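Local coordinates for MgGH51 (Meripilus giganteus, PDB 6ZPV), which acts as a GH51 alpha-L-arabinofuranosidase, hydrolysing alpha-L-arabinofuranosidic bonds and so probably releasing L-arabinose from the side chains of plant cell-wall polysaccharides, at residues T453-T458 with P615-S620; G230-G235 with V258-Y263; Y361-F366 with L390-Q395; I104-T109 with V172-F177. All coordinates share one frame; numbering follows the deposited sequence.

How the contacts relate
The four contacts illustrate small contacts at different levels of a multidomain glycosidase, within domains and between them. Contacts 2 and 3 belong to the eight-stranded parallel barrel; their nearest atoms come within about 7 Å, though their centres lie about 25 Å apart. Contact 2 is at the end of the barrel where active sites of such enzymes lie, with glycerol beside Trp261, whereas contact 3 borders a surface glycan that touches Val393. Contact 1 joins a barrel helix to the C-terminal antiparallel sheet, about 18 Å from contact 2 by nearest atoms. Contact 4 belongs to a separate pair of antiparallel sheets; its centre is about 50 Å from that of contact 3, across the centre of the chain.

Contact 1. Residues T453-T458 with P615-S620; sequences TVQSAT and PAFSVS
Thr458 OG1 sits among three groups: the carbonyl oxygens of Val454 and Gln455 one turn back in its own helix, and the edge of the Phe617 ring across the contact. It lies 3.0 Å from Val454 O and 3.2 Å from Gln455 O, and its one proton could serve either. The ring meets the hydroxyl in plane, with Phe617 CD1 3.9 Å from Thr458 OG1, and the two side chains cross at about a right angle. With OG1 turned back to the helix (chi1 62°), the methyl carbon is anti to the carbonyl carbon and faces the strand, where Thr458 CG2 packs 3.5 Å from Ser618 N and 3.8 Å from Val619 CG2. Here a helix of the barrel, 454-469, lies against the C-terminal antiparallel sheet, the short segment axes 8.3 Å apart at 45°. The strand enters through a G1 beta bulge, in which Phe617 and Ser618 both face Asn554, and Phe617 takes the positive phi of that motif. Val454 covers this bend: its CG1, anti to the backbone N, is 3.3 Å from Phe617 O. The same carbonyl oxygen accepts a hydrogen bond from Thr582 of the neighbouring strand. At the start of the helix Thr453 and Ser456 form a capping box, Ser456 N donating to Thr453 OG1 at 3.0 Å and Thr453 N donating back to Ser456 OG.

Contact 2. Residues G230-G235 with V258-Y263; sequences GNNLEG and VGDWGY
Asp260 and Asn232 meet through a backbone-to-side-chain bond: Asp260 N donates to Asn232 OD1 at 3.0 Å, nearly along the C=O axis. The same oxygen lies 3.3 Å from Gly259 CA, and a side-chain carbon on that glycine would run into it. Asp260 CG, anti to its carbonyl carbon (chi1 -61°), stands on the side of the 230-235 loop, and Gly235 N donates to Asp260 OD2 at 2.9 Å with a bent angle of 137° and from above the carboxylate plane. That oxygen also lies 3.0 Å from Asn231 O, a pairing of two acceptors and no bond, which Arg257 probably offsets by its salt bridge to Asp260 OD2. An alanine in place of Asp260 would probably leave Gly235 N without this acceptor and the Arg257 guanidinium without its carboxylate mate. A water completes the inner layer, accepting from Asn231 ND2 and donating to Asp260 O, and rests over one face of the Trp261 ring, toward its rim. The Asn231 amide is turned almost parallel to that ring, the planes 11° apart, with Asn231 ND2 4.0 Å from Trp261 CZ2. Farther out, Glu23 OE1 bonds both Asn232 N and Trp261 NE1, Asn265 OD1 receives Asn232 ND2, and Asn350 ND2 donates to Glu234 OE2. The 230-235 loop follows barrel strand 224-227, while 258-263 turns between short strands 257-258 and 264-265; Glu23 and Asn350 come in just after barrel strands 20-21 and 345-348.

Contact 3. Residues Y361-F366 with L390-Q395; sequences YRWHDF and LSPVPQ
Trp363 CG stands anti to the backbone N (chi1 168°), on the side of the 390-395 loop, and chi2 (-93°) then turns the indole. Leu390 CG is anti to its carbonyl carbon, and the extended chi2 (175°) sets CD1 over the face of the five-membered ring in a CH-pi contact, 4.0 Å from the centroid. At the ring edge Trp363 NE1 donates to Pro392 O at 2.9 Å, meeting a lone pair in the carbonyl plane. Pro392 CD packs 3.6 Å from Trp363 NE1; at the six-membered end, Trp363 CZ2 lies 3.8 Å from Pro394 CB, the two side chains crossing obliquely. An alanine at Trp363 would probably open a gap beside Leu390 and Pro394 and leave Pro392 O without this donor. On the more open side, His364 meets Ser391 O with CB at 3.1 Å and with its ring edge, and His364 ND1 holds Asp365 OD1 nearly in the ring plane. Trp363 also touches Phe379 and Ala381, which adds helix-on-strand packing. The contact seats helix 359-373 of the (beta/alpha)8 barrel against the proline-rich loop, its Val393 touching a glycan, that leads from strand 378-381 to strand 396-403.

Contact 4. Residues I104-T109 with V172-F177; sequences IKVDST and VSNSFF
Asn174 and Ile104 face each other with the asparagine amide aimed squarely at a backbone carbonyl. Asn174 ND2 donates to Ile104 O at 2.9 Å, with an angle of 174° at the hydrogen, and the acceptor lies within 2° of the amide plane. Asn174 CG stands anti to its carbonyl carbon (chi1 -46°), on the side of the 104-109 loop, and chi2 turns ND2 to Ile104 O. Val106 then lies obliquely across the flank of this side chain, its CG2 3.7 Å from Asn174 ND2 and 3.8 Å from Asn174 CB. The extended CG1-CD1 arm of Ile104 passes the Asn174 carbonyl, and Ile104 CD1 ends 3.5 Å from Phe176 N. The two backbones are also joined directly, Ile104 N donating to Val172 O at 3.0 Å, where the chain makes an inverse gamma turn centred on Ser173. Beside this bond Val172 CG1 covers Lys105 CA at 4.2 Å. The loop 104-109 leads from strand 93-98 of one five-stranded antiparallel sheet to strand 112-119 of another, and it crosses the start of strand 174-181 in the first, as expected for a beta sandwich. Asn174 ND2 also gives a hydrogen bond to Asp171 O, so a buried polar group fastens two loop carbonyls at once, amid the aliphatic chains of Ile104 and Val106.

Contact 1. Residues T453-T458 with P615-S620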
loop_
_atom_site.group_PDB
_atom_site.type_symbol
_atom_site.label_atom_id
_atom_site.label_comp_id
_atom_site.label_asym_id
_atom_site.label_seq_id
_atom_site.Cartn_x
_atom_site.Cartn_y
_atom_site.Cartn_z
ATOM N N THR A 453 -16.114 4.630 -9.297
ATOM C CA THR A 453 -17.416 5.277 -9.445
ATOM C C THR A 453 -18.434 4.572 -8.542
ATOM O O THR A 453 -18.189 3.529 -7.928
ATOM C CB THR A 453 -17.876 5.254 -10.917
ATOM O OG1 THR A 453 -18.002 3.870 -11.269
ATOM C CG2 THR A 453 -16.908 5.984 -11.844
ATOM N N VAL A 454 -19.619 5.154 -8.464
ATOM C CA VAL A 454 -20.722 4.465 -7.749
ATOM C C VAL A 454 -20.983 3.133 -8.450
ATOM O O VAL A 454 -21.176 2.089 -7.811
ATOM C CB VAL A 454 -21.949 5.333 -7.604
ATOM C CG1 VAL A 454 -23.034 4.610 -6.829
ATOM C CG2 VAL A 454 -21.637 6.651 -6.904
ATOM N N GLN A 455 -21.021 3.155 -9.781
ATOM C CA GLN A 455 -21.227 1.936 -10.573
ATOM C C GLN A 455 -20.188 0.867 -10.205
ATOM O O GLN A 455 -20.528 -0.351 -10.033
ATOM C CB GLN A 455 -21.128 2.280 -12.091
ATOM C CG GLN A 455 -21.539 1.147 -13.055
ATOM C CD GLN A 455 -21.306 1.421 -14.523
ATOM O OE1 GLN A 455 -20.925 2.547 -14.878
ATOM N NE2 GLN A 455 -21.561 0.436 -15.359
ATOM N N SER A 456 -18.913 1.244 -10.179
ATOM C CA SER A 456 -17.862 0.213 -9.968
ATOM C C SER A 456 -17.925 -0.299 -8.542
ATOM O O SER A 456 -17.820 -1.522 -8.315
ATOM C CB SER A 456 -16.489 0.757 -10.341
ATOM O OG SER A 456 -15.945 1.709 -9.402
ATOM N N ALA A 457 -18.130 0.543 -7.542
ATOM C CA ALA A 457 -18.198 0.147 -6.140
ATOM C C ALA A 457 -19.380 -0.776 -5.900
ATOM O O ALA A 457 -19.291 -1.710 -5.094
ATOM C CB ALA A 457 -18.256 1.369 -5.239
ATOM N N THR A 458 -20.531 -0.446 -6.536
ATOM C CA THR A 458 -21.730 -1.282 -6.301
ATOM C C THR A 458 -21.597 -2.647 -6.962
ATOM O O THR A 458 -22.055 -3.656 -6.410
ATOM C CB THR A 458 -22.991 -0.522 -6.711
ATOM O OG1 THR A 458 -23.039 -0.184 -8.096
ATOM C CG2 THR A 458 -23.182 0.698 -5.867
ATOM N N PRO A 615 -31.960 1.922 -3.199
ATOM C CA PRO A 615 -31.877 2.765 -4.375
ATOM C C PRO A 615 -31.069 2.127 -5.480
ATOM O O PRO A 615 -30.159 1.307 -5.223
ATOM C CB PRO A 615 -31.235 4.099 -3.890
ATOM C CG PRO A 615 -31.507 4.084 -2.419
ATOM C CD PRO A 615 -31.466 2.619 -2.012
ATOM N N ALA A 616 -31.327 2.535 -6.728
ATOM C CA ALA A 616 -30.392 2.232 -7.818
ATOM C C ALA A 616 -28.958 2.573 -7.395
ATOM O O ALA A 616 -28.750 3.563 -6.697
ATOM C CB ALA A 616 -30.759 3.061 -9.033
ATOM N N PHE A 617 -28.027 1.763 -7.803
ATOM C CA PHE A 617 -26.598 2.004 -7.582
ATOM C C PHE A 617 -26.361 2.330 -6.108
ATOM O O PHE A 617 -25.928 3.454 -5.764
ATOM C CB PHE A 617 -26.054 3.095 -8.502
ATOM C CG PHE A 617 -26.195 2.741 -9.961
ATOM C CD1 PHE A 617 -25.542 1.614 -10.523
ATOM C CD2 PHE A 617 -27.024 3.460 -10.775
ATOM C CE1 PHE A 617 -25.730 1.225 -11.820
ATOM C CE2 PHE A 617 -27.205 3.087 -12.112
ATOM C CZ PHE A 617 -26.567 1.967 -12.608
ATOM N N SER A 618 -26.600 1.367 -5.231
ATOM C CA SER A 618 -26.385 1.599 -3.789
ATOM C C SER A 618 -25.715 0.403 -3.110
ATOM O O SER A 618 -25.931 -0.766 -3.503
ATOM C CB SER A 618 -27.691 1.921 -3.096
ATOM O OG SER A 618 -28.629 0.852 -3.125
ATOM N N VAL A 619 -24.994 0.718 -2.045
ATOM C CA VAL A 619 -24.481 -0.259 -1.102
ATOM C C VAL A 619 -25.060 0.141 0.256
ATOM O O VAL A 619 -24.870 1.284 0.697
ATOM C CB VAL A 619 -22.943 -0.275 -0.985
ATOM C CG1 VAL A 619 -22.496 -1.357 -0.018
ATOM C CG2 VAL A 619 -22.322 -0.468 -2.366
ATOM N N SER A 620 -25.745 -0.787 0.921
ATOM C CA SER A 620 -26.428 -0.506 2.192
ATOM C C SER A 620 -26.033 -1.547 3.218
ATOM O O SER A 620 -25.881 -2.737 2.878
ATOM C CB SER A 620 -27.930 -0.460 2.040
ATOM O OG SER A 620 -28.323 0.425 0.989
#

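Contact 2. Residues G230-G235 with V258-Y263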
loop_
_atom_site.group_PDB
_atom_site.type_symbol
_atom_site.label_atom_id
_atom_site.label_comp_id
_atom_site.label_asym_id
_atom_site.label_seq_id
_atom_site.Cartn_x
_atom_site.Cartn_y
_atom_site.Cartn_z
ATOM N N GLY A 230 2.407 -8.801 -5.857
ATOM C CA GLY A 230 2.318 -7.787 -6.879
ATOM C C GLY A 230 3.563 -7.817 -7.787
ATOM O O GLY A 230 4.615 -8.337 -7.431
ATOM N N ASN A 231 3.436 -7.102 -8.927
ATOM C CA ASN A 231 4.544 -7.049 -9.875
ATOM C C ASN A 231 5.804 -6.489 -9.245
ATOM O O ASN A 231 6.916 -6.893 -9.628
ATOM C CB ASN A 231 4.190 -6.200 -11.072
ATOM C CG ASN A 231 3.316 -6.885 -12.091
ATOM O OD1 ASN A 231 2.830 -8.004 -11.841
ATOM N ND2 ASN A 231 3.171 -6.306 -13.272
ATOM N N ASN A 232 5.689 -5.547 -8.305
ATOM C CA ASN A 232 6.899 -4.911 -7.733
ATOM C C ASN A 232 7.770 -5.891 -6.947
ATOM O O ASN A 232 8.919 -5.568 -6.650
ATOM C CB ASN A 232 6.532 -3.728 -6.842
ATOM C CG ASN A 232 7.586 -2.644 -6.819
ATOM O OD1 ASN A 232 8.025 -2.191 -7.896
ATOM N ND2 ASN A 232 8.030 -2.272 -5.621
ATOM N N LEU A 233 7.268 -7.079 -6.600
ATOM C CA LEU A 233 8.110 -8.139 -6.019
ATOM C C LEU A 233 9.112 -8.674 -7.020
ATOM O O LEU A 233 10.220 -9.115 -6.651
ATOM C CB LEU A 233 7.174 -9.303 -5.612
ATOM C CG LEU A 233 7.828 -10.604 -5.110
ATOM C CD1 LEU A 233 8.412 -10.435 -3.708
ATOM C CD2 LEU A 233 6.800 -11.721 -5.131
ATOM N N GLU A 234 8.684 -8.807 -8.284
ATOM C CA GLU A 234 9.298 -9.706 -9.245
ATOM C C GLU A 234 10.599 -9.198 -9.844
ATOM O O GLU A 234 11.479 -10.026 -10.194
ATOM C CB GLU A 234 8.302 -10.091 -10.328
ATOM C CG GLU A 234 7.189 -11.003 -9.800
ATOM C CD GLU A 234 6.106 -11.221 -10.816
ATOM O OE1 GLU A 234 6.237 -12.278 -11.585
ATOM O OE2 GLU A 234 5.145 -10.434 -10.897
ATOM N N GLY A 235 10.712 -7.878 -10.037
ATOM C CA GLY A 235 11.811 -7.358 -10.862
ATOM C C GLY A 235 11.585 -7.556 -12.325
ATOM O O GLY A 235 10.728 -8.342 -12.736
ATOM N N VAL A 258 15.363 -0.335 -8.845
ATOM C CA VAL A 258 14.372 0.038 -9.851
ATOM C C VAL A 258 13.209 -0.923 -9.744
ATOM O O VAL A 258 13.403 -2.121 -9.892
ATOM C CB VAL A 258 14.981 0.061 -11.250
ATOM C CG1 VAL A 258 13.902 0.392 -12.279
ATOM C CG2 VAL A 258 16.158 1.069 -11.322
ATOM N N GLY A 259 12.022 -0.387 -9.460
ATOM C CA GLY A 259 10.826 -1.204 -9.357
ATOM C C GLY A 259 10.175 -1.423 -10.719
ATOM O O GLY A 259 10.779 -1.169 -11.761
ATOM N N ASP A 260 8.942 -1.885 -10.685
ATOM C CA ASP A 260 8.285 -2.330 -11.909
ATOM C C ASP A 260 7.277 -1.317 -12.452
ATOM O O ASP A 260 6.523 -1.671 -13.337
ATOM C CB ASP A 260 7.851 -3.782 -11.579
ATOM C CG ASP A 260 9.147 -4.748 -11.240
ATOM O OD1 ASP A 260 10.094 -4.845 -12.228
ATOM O OD2 ASP A 260 9.362 -5.258 -9.973
ATOM N N TRP A 261 7.342 -0.073 -11.971
ATOM C CA TRP A 261 6.363 0.980 -12.291
ATOM C C TRP A 261 7.024 2.279 -12.726
ATOM O O TRP A 261 6.389 3.330 -12.681
ATOM C CB TRP A 261 5.352 1.129 -11.122
ATOM C CG TRP A 261 4.583 -0.131 -10.904
ATOM C CD1 TRP A 261 4.721 -1.017 -9.904
ATOM C CD2 TRP A 261 3.599 -0.688 -11.811
ATOM N NE1 TRP A 261 3.879 -2.069 -10.083
ATOM C CE2 TRP A 261 3.181 -1.905 -11.244
ATOM C CE3 TRP A 261 3.009 -0.250 -13.001
ATOM C CZ2 TRP A 261 2.204 -2.705 -11.821
ATOM C CZ3 TRP A 261 2.029 -1.048 -13.582
ATOM C CH2 TRP A 261 1.631 -2.271 -12.985
ATOM N N GLY A 262 8.272 2.183 -13.195
ATOM C CA GLY A 262 8.960 3.299 -13.840
ATOM C C GLY A 262 9.808 4.152 -12.943
ATOM O O GLY A 262 10.433 5.082 -13.422
ATOM N N TYR A 263 9.875 3.861 -11.642
ATOM C CA TYR A 263 10.629 4.701 -10.696
ATOM C C TYR A 263 11.483 3.884 -9.742
ATOM O O TYR A 263 11.238 2.708 -9.433
ATOM C CB TYR A 263 9.696 5.685 -9.963
ATOM C CG TYR A 263 8.568 5.070 -9.180
ATOM C CD1 TYR A 263 8.724 4.706 -7.847
ATOM C CD2 TYR A 263 7.329 4.881 -9.739
ATOM C CE1 TYR A 263 7.676 4.171 -7.101
ATOM C CE2 TYR A 263 6.275 4.324 -9.046
ATOM C CZ TYR A 263 6.449 3.958 -7.731
ATOM O OH TYR A 263 5.359 3.454 -7.058
HETATM O O HOH W 1 4.871 -3.993 -13.878
#

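Contact 3. Residues Y361-F366 with L390-Q395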
loop_
_atom_site.group_PDB
_atom_site.type_symbol
_atom_site.label_atom_id
_atom_site.label_comp_id
_atom_site.label_asym_id
_atom_site.label_seq_id
_atom_site.Cartn_x
_atom_site.Cartn_y
_atom_site.Cartn_z
ATOM N N TYR A 361 8.087 -26.894 -10.817
ATOM C CA TYR A 361 9.329 -27.201 -10.097
ATOM C C TYR A 361 9.682 -26.086 -9.121
ATOM O O TYR A 361 10.291 -26.340 -8.090
ATOM C CB TYR A 361 10.503 -27.609 -11.013
ATOM C CG TYR A 361 11.156 -26.524 -11.852
ATOM C CD1 TYR A 361 11.938 -25.544 -11.269
ATOM C CD2 TYR A 361 11.045 -26.494 -13.226
ATOM C CE1 TYR A 361 12.571 -24.567 -12.048
ATOM C CE2 TYR A 361 11.649 -25.537 -14.008
ATOM C CZ TYR A 361 12.454 -24.594 -13.421
ATOM O OH TYR A 361 13.045 -23.632 -14.236
ATOM N N ARG A 362 9.377 -24.832 -9.475
ATOM C CA ARG A 362 9.668 -23.726 -8.562
ATOM C C ARG A 362 8.809 -23.845 -7.270
ATOM O O ARG A 362 9.361 -23.797 -6.147
ATOM C CB ARG A 362 9.513 -22.368 -9.237
ATOM C CG ARG A 362 10.481 -22.188 -10.395
ATOM C CD ARG A 362 10.411 -20.818 -11.070
ATOM N NE ARG A 362 9.139 -20.537 -11.742
ATOM C CZ ARG A 362 8.192 -19.671 -11.400
ATOM N NH1 ARG A 362 8.242 -18.993 -10.258
ATOM N NH2 ARG A 362 7.190 -19.452 -12.216
ATOM N N TRP A 363 7.510 -23.983 -7.452
ATOM C CA TRP A 363 6.616 -24.272 -6.315
ATOM C C TRP A 363 7.098 -25.508 -5.568
ATOM O O TRP A 363 7.188 -25.488 -4.322
ATOM C CB TRP A 363 5.183 -24.513 -6.848
ATOM C CG TRP A 363 4.241 -25.084 -5.823
ATOM C CD1 TRP A 363 3.963 -26.391 -5.599
ATOM C CD2 TRP A 363 3.493 -24.346 -4.839
ATOM N NE1 TRP A 363 3.126 -26.537 -4.545
ATOM C CE2 TRP A 363 2.814 -25.294 -4.064
ATOM C CE3 TRP A 363 3.351 -22.988 -4.506
ATOM C CZ2 TRP A 363 1.984 -24.947 -3.007
ATOM C CZ3 TRP A 363 2.538 -22.648 -3.459
ATOM C CH2 TRP A 363 1.855 -23.616 -2.716
ATOM N N HIS A 364 7.341 -26.617 -6.246
ATOM C CA HIS A 364 7.727 -27.829 -5.512
ATOM C C HIS A 364 8.966 -27.568 -4.664
ATOM O O HIS A 364 8.985 -27.927 -3.464
ATOM C CB HIS A 364 7.993 -28.969 -6.484
ATOM C CG HIS A 364 8.479 -30.202 -5.775
ATOM N ND1 HIS A 364 9.812 -30.385 -5.422
ATOM C CD2 HIS A 364 7.804 -31.226 -5.247
ATOM C CE1 HIS A 364 9.929 -31.542 -4.759
ATOM N NE2 HIS A 364 8.762 -32.041 -4.642
ATOM N N ASP A 365 9.980 -26.983 -5.258
ATOM C CA ASP A 365 11.256 -26.892 -4.522
ATOM C C ASP A 365 11.173 -25.818 -3.405
ATOM O O ASP A 365 11.658 -26.057 -2.313
ATOM C CB ASP A 365 12.420 -26.627 -5.479
ATOM C CG ASP A 365 12.699 -27.781 -6.443
ATOM O OD1 ASP A 365 12.036 -28.839 -6.345
ATOM O OD2 ASP A 365 13.640 -27.636 -7.237
ATOM N N PHE A 366 10.535 -24.682 -3.697
ATOM C CA PHE A 366 10.346 -23.684 -2.643
ATOM C C PHE A 366 9.496 -24.221 -1.546
ATOM O O PHE A 366 9.892 -24.081 -0.377
ATOM C CB PHE A 366 9.759 -22.369 -3.201
ATOM C CG PHE A 366 10.750 -21.357 -3.724
ATOM C CD1 PHE A 366 11.264 -21.471 -5.009
ATOM C CD2 PHE A 366 11.178 -20.346 -2.912
ATOM C CE1 PHE A 366 12.201 -20.557 -5.464
ATOM C CE2 PHE A 366 12.129 -19.426 -3.365
ATOM C CZ PHE A 366 12.620 -19.528 -4.638
ATOM N N LEU A 390 0.066 -28.986 -9.217
ATOM C CA LEU A 390 1.214 -28.744 -8.351
ATOM C C LEU A 390 1.425 -29.807 -7.289
ATOM O O LEU A 390 0.454 -30.383 -6.809
ATOM C CB LEU A 390 1.116 -27.378 -7.700
ATOM C CG LEU A 390 0.947 -26.200 -8.652
ATOM C CD1 LEU A 390 0.745 -24.903 -7.846
ATOM C CD2 LEU A 390 2.130 -26.053 -9.586
ATOM N N SER A 391 2.687 -30.010 -6.922
ATOM C CA SER A 391 3.095 -30.892 -5.825
ATOM C C SER A 391 4.098 -30.110 -4.990
ATOM O O SER A 391 5.086 -29.602 -5.522
ATOM C CB SER A 391 3.760 -32.124 -6.413
ATOM O OG SER A 391 4.230 -32.923 -5.364
ATOM N N PRO A 392 3.932 -29.994 -3.656
ATOM C CA PRO A 392 2.790 -30.514 -2.896
ATOM C C PRO A 392 1.471 -29.834 -3.284
ATOM O O PRO A 392 1.423 -28.765 -3.878
ATOM C CB PRO A 392 3.207 -30.186 -1.431
ATOM C CG PRO A 392 4.049 -28.987 -1.537
ATOM C CD PRO A 392 4.820 -29.206 -2.797
ATOM N N VAL A 393 0.379 -30.493 -2.930
ATOM C CA VAL A 393 -0.987 -29.964 -3.184
ATOM C C VAL A 393 -1.114 -28.641 -2.458
ATOM O O VAL A 393 -0.866 -28.527 -1.256
ATOM C CB VAL A 393 -2.065 -30.961 -2.734
ATOM C CG1 VAL A 393 -3.467 -30.323 -2.880
ATOM C CG2 VAL A 393 -2.002 -32.250 -3.497
ATOM N N PRO A 394 -1.415 -27.530 -3.183
ATOM C CA PRO A 394 -1.571 -26.247 -2.531
ATOM C C PRO A 394 -2.768 -26.254 -1.587
ATOM O O PRO A 394 -3.866 -26.617 -2.014
ATOM C CB PRO A 394 -1.774 -25.243 -3.656
ATOM C CG PRO A 394 -1.352 -25.932 -4.872
ATOM C CD PRO A 394 -1.572 -27.407 -4.635
ATOM N N GLN A 395 -2.554 -25.684 -0.390
ATOM C CA GLN A 395 -3.697 -25.469 0.502
ATOM C C GLN A 395 -4.509 -24.248 0.111
ATOM O O GLN A 395 -5.688 -24.179 0.526
ATOM C CB GLN A 395 -3.201 -25.338 1.925
ATOM C CG GLN A 395 -2.531 -26.595 2.433
ATOM C CD GLN A 395 -2.375 -26.463 3.906
ATOM O OE1 GLN A 395 -1.405 -25.852 4.400
ATOM N NE2 GLN A 395 -3.364 -27.014 4.598
#

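Contact 4. Residues I104-T109 with V172-F177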
loop_
_atom_site.group_PDB
_atom_site.type_symbol
_atom_site.label_atom_id
_atom_site.label_comp_id
_atom_site.label_asym_id
_atom_site.label_seq_id
_atom_site.Cartn_x
_atom_site.Cartn_y
_atom_site.Cartn_z
ATOM N N ILE A 104 5.274 19.668 -0.856
ATOM C CA ILE A 104 5.526 19.355 0.549
ATOM C C ILE A 104 4.503 20.109 1.350
ATOM O O ILE A 104 4.454 21.333 1.243
ATOM C CB ILE A 104 6.961 19.659 1.012
ATOM C CG1 ILE A 104 8.023 19.010 0.135
ATOM C CG2 ILE A 104 7.097 19.345 2.488
ATOM C CD1 ILE A 104 9.470 19.331 0.519
ATOM N N LYS A 105 3.763 19.424 2.181
ATOM C CA LYS A 105 2.833 20.064 3.108
ATOM C C LYS A 105 3.597 20.649 4.287
ATOM O O LYS A 105 4.324 19.897 4.975
ATOM C CB LYS A 105 1.775 19.091 3.594
ATOM C CG LYS A 105 0.860 19.625 4.652
ATOM C CD LYS A 105 -0.280 18.647 4.958
ATOM C CE LYS A 105 -1.021 18.929 6.221
ATOM N NZ LYS A 105 -2.157 17.974 6.353
ATOM N N VAL A 106 3.416 21.942 4.509
ATOM C CA VAL A 106 4.068 22.712 5.583
ATOM C C VAL A 106 3.013 23.140 6.580
ATOM O O VAL A 106 2.175 23.997 6.231
ATOM C CB VAL A 106 4.853 23.916 5.043
ATOM C CG1 VAL A 106 5.532 24.690 6.160
ATOM C CG2 VAL A 106 5.897 23.415 4.006
ATOM N N ASP A 107 3.002 22.499 7.742
ATOM C CA ASP A 107 1.954 22.668 8.786
ATOM C C ASP A 107 2.612 23.135 10.081
ATOM O O ASP A 107 3.542 22.481 10.579
ATOM C CB ASP A 107 1.222 21.329 8.944
ATOM C CG ASP A 107 0.014 21.420 9.860
ATOM O OD1 ASP A 107 0.136 21.897 10.970
ATOM O OD2 ASP A 107 -1.041 20.977 9.400
ATOM N N SER A 108 2.128 24.235 10.616
ATOM C CA SER A 108 2.635 24.842 11.851
ATOM C C SER A 108 2.502 23.978 13.084
ATOM O O SER A 108 3.186 24.280 14.091
ATOM C CB SER A 108 1.901 26.220 12.120
ATOM O OG SER A 108 0.521 25.954 12.436
ATOM N N THR A 109 1.641 22.979 13.069
ATOM C CA THR A 109 1.494 22.106 14.232
ATOM C C THR A 109 2.490 20.944 14.184
ATOM O O THR A 109 2.485 20.139 15.132
ATOM C CB THR A 109 0.052 21.583 14.342
ATOM O OG1 THR A 109 -0.217 20.617 13.349
ATOM C CG2 THR A 109 -0.983 22.696 14.325
ATOM N N VAL A 172 0.520 23.271 -1.127
ATOM C CA VAL A 172 1.674 22.337 -1.038
ATOM C C VAL A 172 2.815 22.726 -1.979
ATOM O O VAL A 172 3.781 21.946 -2.055
ATOM C CB VAL A 172 1.265 20.874 -1.235
ATOM C CG1 VAL A 172 0.233 20.456 -0.195
ATOM C CG2 VAL A 172 0.715 20.586 -2.634
ATOM N N SER A 173 2.802 23.917 -2.586
ATOM C CA SER A 173 3.851 24.316 -3.543
ATOM C C SER A 173 5.041 24.895 -2.768
ATOM O O SER A 173 5.318 26.092 -2.873
ATOM C CB SER A 173 3.266 25.246 -4.583
ATOM O OG SER A 173 2.306 24.572 -5.411
ATOM N N ASN A 174 5.690 24.030 -2.004
ATOM C CA ASN A 174 6.820 24.346 -1.122
ATOM C C ASN A 174 7.954 23.332 -1.377
ATOM O O ASN A 174 7.686 22.229 -1.855
ATOM C CB ASN A 174 6.393 24.260 0.339
ATOM C CG ASN A 174 5.080 24.959 0.571
ATOM O OD1 ASN A 174 5.024 26.193 0.363
ATOM N ND2 ASN A 174 4.028 24.228 0.948
ATOM N N SER A 175 9.162 23.726 -0.996
ATOM C CA SER A 175 10.367 22.907 -1.172
ATOM C C SER A 175 11.232 22.912 0.090
ATOM O O SER A 175 11.226 23.889 0.871
ATOM C CB SER A 175 11.173 23.392 -2.328
ATOM O OG SER A 175 10.533 23.179 -3.570
ATOM N N PHE A 176 11.944 21.812 0.276
ATOM C CA PHE A 176 13.056 21.759 1.218
ATOM C C PHE A 176 14.247 22.504 0.619
ATOM O O PHE A 176 14.440 22.460 -0.608
ATOM C CB PHE A 176 13.419 20.308 1.440
ATOM C CG PHE A 176 14.632 20.053 2.297
ATOM C CD1 PHE A 176 14.588 20.322 3.669
ATOM C CD2 PHE A 176 15.789 19.529 1.769
ATOM C CE1 PHE A 176 15.676 20.109 4.491
ATOM C CE2 PHE A 176 16.888 19.258 2.618
ATOM C CZ PHE A 176 16.841 19.566 3.945
ATOM N N PHE A 177 15.048 23.162 1.445
ATOM C CA PHE A 177 16.248 23.847 0.952
ATOM C C PHE A 177 17.425 23.596 1.887
ATOM O O PHE A 177 17.271 23.350 3.109
ATOM C CB PHE A 177 16.031 25.358 0.792
ATOM C CG PHE A 177 15.903 26.179 2.044
ATOM C CD1 PHE A 177 17.023 26.590 2.745
ATOM C CD2 PHE A 177 14.656 26.557 2.508
ATOM C CE1 PHE A 177 16.866 27.379 3.885
ATOM C CE2 PHE A 177 14.518 27.360 3.622
ATOM C CZ PHE A 177 15.660 27.791 4.327
#